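Local coordinates for protein 26S proteasome regulatory subunit RPN10 (Schizosaccharomyces pombe, PDB 2X5N) that protects ubiquitin chains from disassembly by deubiquitinating enzymes, thereby promoting protein degradation by the 26S proteasome, at residues A[111-116]-A[138-143]. Sequence-based numbering, arbitrary orientation. Where two conformers were deposited one is given.
Sequences AFVGSP and IDIIHI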
# COMPACT_ATOMS: atom_id res chain seq x y z
N ALA A 111 0.57 -0.35 1.57
CA ALA A 111 1.77 -0.01 0.83
C ALA A 111 2.46 -1.25 0.28
O ALA A 111 2.64 -2.24 1.00
CB ALA A 111 2.76 0.74 1.73
N PHE A 112 2.90 -1.14 -0.96
CA PHE A 112 3.73 -2.15 -1.59
C PHE A 112 5.20 -1.77 -1.44
O PHE A 112 5.58 -0.62 -1.65
CB PHE A 112 3.42 -2.23 -3.07
CG PHE A 112 2.07 -2.78 -3.40
CD1 PHE A 112 1.93 -4.11 -3.79
CD2 PHE A 112 0.94 -1.97 -3.35
CE1 PHE A 112 0.69 -4.61 -4.14
CE2 PHE A 112 -0.30 -2.48 -3.69
CZ PHE A 112 -0.42 -3.80 -4.11
N VAL A 113 6.03 -2.75 -1.08
CA VAL A 113 7.46 -2.56 -1.01
C VAL A 113 8.14 -3.66 -1.82
O VAL A 113 8.05 -4.84 -1.49
CB VAL A 113 7.96 -2.61 0.45
CG1 VAL A 113 9.51 -2.54 0.49
CG2 VAL A 113 7.32 -1.48 1.26
N GLY A 114 8.79 -3.26 -2.91
CA GLY A 114 9.55 -4.16 -3.77
C GLY A 114 10.96 -3.69 -3.95
O GLY A 114 11.65 -4.10 -4.89
N SER A 115 11.42 -2.87 -3.01
CA SER A 115 12.71 -2.21 -3.08
C SER A 115 13.28 -2.09 -1.68
O SER A 115 12.55 -2.05 -0.70
CB SER A 115 12.53 -0.81 -3.64
OG SER A 115 11.50 -0.17 -2.92
N PRO A 116 14.61 -1.97 -1.57
CA PRO A 116 15.20 -1.69 -0.27
C PRO A 116 14.64 -0.51 0.48
O PRO A 116 14.46 0.52 -0.14
CB PRO A 116 16.71 -1.75 -0.49
CG PRO A 116 16.88 -2.41 -1.80
CD PRO A 116 15.64 -2.10 -2.61
N ILE A 138 -1.90 0.12 9.02
CA ILE A 138 -1.09 -0.08 7.83
C ILE A 138 -0.95 -1.57 7.52
O ILE A 138 -0.75 -2.39 8.42
CB ILE A 138 0.28 0.61 7.95
CG1 ILE A 138 1.10 0.40 6.67
CG2 ILE A 138 1.02 0.15 9.21
CD1 ILE A 138 2.14 1.45 6.42
N ASP A 139 -1.07 -1.87 6.24
CA ASP A 139 -0.73 -3.17 5.68
C ASP A 139 0.41 -2.97 4.70
O ASP A 139 0.43 -2.01 3.93
CB ASP A 139 -1.93 -3.77 4.95
CG ASP A 139 -3.12 -3.88 5.83
OD1 ASP A 139 -2.96 -4.39 6.96
OD2 ASP A 139 -4.21 -3.46 5.39
N ILE A 140 1.36 -3.89 4.73
CA ILE A 140 2.47 -3.86 3.79
C ILE A 140 2.49 -5.15 3.00
O ILE A 140 2.42 -6.23 3.58
CB ILE A 140 3.81 -3.69 4.50
CG1 ILE A 140 3.87 -2.32 5.19
CG2 ILE A 140 4.96 -3.85 3.53
CD1 ILE A 140 5.10 -2.12 6.06
N ILE A 141 2.58 -5.02 1.68
CA ILE A 141 2.75 -6.16 0.77
C ILE A 141 4.21 -6.10 0.35
O ILE A 141 4.61 -5.18 -0.36
CB ILE A 141 1.83 -6.04 -0.45
CG1 ILE A 141 0.36 -6.07 0.01
CG2 ILE A 141 2.13 -7.16 -1.43
CD1 ILE A 141 -0.64 -5.50 -0.99
N HIS A 142 5.00 -7.06 0.82
CA HIS A 142 6.43 -7.07 0.63
C HIS A 142 6.79 -8.15 -0.40
O HIS A 142 6.45 -9.33 -0.21
CB HIS A 142 7.11 -7.35 1.97
CG HIS A 142 8.58 -7.08 1.98
ND1 HIS A 142 9.42 -7.62 2.92
CD2 HIS A 142 9.35 -6.29 1.19
CE1 HIS A 142 10.66 -7.19 2.70
NE2 HIS A 142 10.64 -6.38 1.65
N ILE A 143 7.45 -7.74 -1.47
CA ILE A 143 7.87 -8.65 -2.53
C ILE A 143 9.34 -8.42 -2.87
O ILE A 143 9.92 -7.39 -2.50
CB ILE A 143 6.99 -8.46 -3.81
CG1 ILE A 143 7.26 -7.13 -4.49
CG2 ILE A 143 5.53 -8.71 -3.46
CD1 ILE A 143 6.50 -6.97 -5.78
O HOH W 1 12.64 -4.43 1.06
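Ile141 lies alongside Phe112 on one face of a parallel strand pair. From its CB, which meets Phe112 CD1 at 3.9 Å, the isoleucine branches: Ile141 CG2 rests near Phe112 CD1 and CE1, while Ile141 CG1 is anti to the carbonyl carbon (chi1 -63°) and an extended chi2 of 160° carries the CD1 methyl over the ring face, off centre toward the rim. Ile141 CD1 stands 3.8 Å from the ring centroid, a CH-pi contact, and 3.5 Å from Phe112 CE1. A flat aromatic suits this place because it takes the methyl on its face and also packs on helix 24-42. The other face carries Val113, whose CG2 touches Ile140 CG2 and whose CG1 lies 3.8 Å from His142 CD2; Val113 and Ile140, both beta-branched and apolar, also touch Phe86 of helix 86-98. Val113 O accepts a hydrogen bond from Ile143 N (3.0 Å) and meets the His142 ring edge through CD2. Histidine suits this partly exposed position, since a water joins its NE2 to Ser115 O. Hydrogen bonds from Ala111 N to Asp139 O, Ile141 N to Ala111 O and Val113 N to Ile141 O complete the parallel ladder. Helix 121-133 connects the strands in a beta-alpha-beta unit within the central sheet of the Rossmann-like von Willebrand factor A domain.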